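PDB 5EK8: lipoxygenase from Cyanothece sp., which probably oxygenates polyunsaturated fatty acids as a 9R-lipoxygenase, adding molecular oxygen with the help of a non-heme iron. Local coordinates for residues T56-F61 with N95-I100. Numbering follows the deposited sequence.
Sequences TGQLLF and NGRFEI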
loop_
_atom_site.group_PDB
_atom_site.type_symbol
_atom_site.label_atom_id
_atom_site.label_comp_id
_atom_site.label_asym_id
_atom_site.label_seq_id
_atom_site.Cartn_x
_atom_site.Cartn_y
_atom_site.Cartn_z
ATOM N N THR A 56 33.811 5.394 20.851
ATOM C CA THR A 56 32.675 6.252 21.156
ATOM C C THR A 56 32.235 7.064 19.955
ATOM O O THR A 56 32.940 7.140 18.944
ATOM C CB THR A 56 32.987 7.229 22.305
ATOM O OG1 THR A 56 34.075 8.081 21.928
ATOM C CG2 THR A 56 33.346 6.473 23.577
ATOM N N GLY A 57 31.060 7.673 20.071
ATOM C CA GLY A 57 30.602 8.573 19.027
ATOM C C GLY A 57 29.122 8.876 19.071
ATOM O O GLY A 57 28.442 8.537 20.032
ATOM N N GLN A 58 28.624 9.529 18.028
ATOM C CA GLN A 58 27.205 9.832 17.925
ATOM C C GLN A 58 26.720 9.666 16.494
ATOM O O GLN A 58 27.364 10.128 15.553
ATOM C CB GLN A 58 26.914 11.250 18.413
ATOM C CG GLN A 58 25.448 11.636 18.322
ATOM C CD GLN A 58 25.186 13.048 18.801
ATOM O OE1 GLN A 58 26.006 13.945 18.607
ATOM N NE2 GLN A 58 24.038 13.252 19.436
ATOM N N LEU A 59 25.581 9.002 16.336
ATOM C CA LEU A 59 25.008 8.764 15.017
ATOM C C LEU A 59 23.734 9.568 14.796
ATOM O O LEU A 59 22.864 9.623 15.662
ATOM C CB LEU A 59 24.718 7.277 14.823
ATOM C CG LEU A 59 25.918 6.338 14.927
ATOM C CD1 LEU A 59 25.528 4.929 14.492
ATOM C CD2 LEU A 59 27.092 6.862 14.105
ATOM N N LEU A 60 23.633 10.185 13.624
ATOM C CA LEU A 60 22.454 10.961 13.256
ATOM C C LEU A 60 21.874 10.476 11.926
ATOM O O LEU A 60 22.603 9.955 11.083
ATOM C CB LEU A 60 22.805 12.448 13.160
ATOM C CG LEU A 60 23.520 13.091 14.352
ATOM C CD1 LEU A 60 23.890 14.525 14.033
ATOM C CD2 LEU A 60 22.665 13.037 15.604
ATOM N N PHE A 61 20.564 10.634 11.743
ATOM C CA PHE A 61 19.957 10.430 10.429
ATOM C C PHE A 61 20.605 11.383 9.433
ATOM O O PHE A 61 20.886 12.536 9.769
ATOM C CB PHE A 61 18.447 10.679 10.460
ATOM C CG PHE A 61 17.660 9.620 11.173
ATOM C CD1 PHE A 61 17.085 8.579 10.469
ATOM C CD2 PHE A 61 17.469 9.683 12.543
ATOM C CE1 PHE A 61 16.350 7.611 11.116
ATOM C CE2 PHE A 61 16.729 8.717 13.196
ATOM C CZ PHE A 61 16.167 7.682 12.480
ATOM N N ASN A 95 20.069 9.845 22.296
ATOM C CA ASN A 95 20.734 10.929 21.586
ATOM C C ASN A 95 21.672 10.412 20.502
ATOM O O ASN A 95 22.469 11.172 19.952
ATOM C CB ASN A 95 21.515 11.812 22.557
ATOM C CG ASN A 95 20.655 12.330 23.697
ATOM O OD1 ASN A 95 21.104 12.398 24.841
ATOM N ND2 ASN A 95 19.410 12.689 23.391
ATOM N N GLY A 96 21.573 9.120 20.200
ATOM C CA GLY A 96 22.387 8.509 19.164
ATOM C C GLY A 96 23.833 8.327 19.578
ATOM O O GLY A 96 24.668 7.909 18.778
ATOM N N ARG A 97 24.130 8.642 20.834
ATOM C CA ARG A 97 25.484 8.507 21.355
ATOM C C ARG A 97 25.767 7.067 21.780
ATOM O O ARG A 97 24.870 6.349 22.222
ATOM C CB ARG A 97 25.706 9.464 22.529
ATOM C CG ARG A 97 25.710 10.932 22.136
ATOM C CD ARG A 97 26.083 11.824 23.309
ATOM N NE ARG A 97 26.334 13.199 22.883
ATOM C CZ ARG A 97 25.421 14.166 22.881
ATOM N NH1 ARG A 97 24.182 13.923 23.287
ATOM N NH2 ARG A 97 25.751 15.383 22.470
ATOM N N PHE A 98 27.019 6.648 21.643
ATOM C CA PHE A 98 27.394 5.289 21.990
ATOM C C PHE A 98 28.804 5.201 22.560
ATOM O O PHE A 98 29.718 5.946 22.159
ATOM C CB PHE A 98 27.272 4.371 20.768
ATOM C CG PHE A 98 28.235 4.698 19.663
ATOM C CD1 PHE A 98 29.495 4.123 19.629
ATOM C CD2 PHE A 98 27.882 5.583 18.660
ATOM C CE1 PHE A 98 30.381 4.421 18.622
ATOM C CE2 PHE A 98 28.764 5.882 17.645
ATOM C CZ PHE A 98 30.015 5.301 17.629
ATOM N N GLU A 99 28.953 4.259 23.489
ATOM C CA GLU A 99 30.219 3.943 24.130
ATOM C C GLU A 99 30.436 2.428 24.087
ATOM O O GLU A 99 30.209 1.728 25.075
ATOM C CB GLU A 99 30.229 4.458 25.571
ATOM C CG GLU A 99 31.590 4.468 26.247
ATOM C CD GLU A 99 31.527 5.037 27.655
ATOM O OE1 GLU A 99 30.438 5.502 28.057
ATOM O OE2 GLU A 99 32.563 5.022 28.356
ATOM N N ILE A 100 30.857 1.935 22.926
ATOM C CA ILE A 100 31.091 0.509 22.696
ATOM C C ILE A 100 32.366 -0.006 23.359
ATOM O O ILE A 100 33.434 0.573 23.192
ATOM C CB ILE A 100 31.202 0.189 21.188
ATOM C CG1 ILE A 100 30.065 0.835 20.394
ATOM C CG2 ILE A 100 31.246 -1.319 20.960
ATOM C CD1 ILE A 100 28.723 0.190 20.602
#
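Gly57 and Phe98 face each other as a hydrogen-bonded pair where edge strand 97-102 runs antiparallel to strand 53-61 in a mixed sheet of the beta-rich domain, consistent with the PLAT domain of this lipoxygenase. Gly57 N donates to Phe98 O and Phe98 N returns a bond to Gly57 O at 2.9 Å. With CG of Phe98 set between its own backbone N and carbonyl carbon (chi1 66°), the flat, apolar ring lies over the Gly57 backbone and fills the buried side against Leu59, Leu73 and Leu117; Gly57 CA makes a CH-pi contact 3.9 Å from the ring centroid. Glycine suits this place, since a CB here would collide with Phe98 CZ and, at these backbone angles, jam against Thr56 O. An alanine in place of Phe98 would probably uncover the Gly57 backbone and open a gap beside those leucines. On the opposite face, the long amide of Gln58 spans to a backbone carbonyl of the turn. Its CB meets Arg97 CG, its CG lies 3.4 Å from Asn95 O, its CD stays near both, and OE1 is close to Thr157 OG1 of the other neighbouring strand. NE2 sits 3.8 Å above the centre of the Arg97 guanidinium. Gly96, at positive phi, accepts from Leu59 N, and a CB on it would strike Leu59 O. The extended Gln58 chain ends in a nearly straight bond, NE2 to Asn95 O at 2.7 Å, with the acceptor only 4° out of the amide plane.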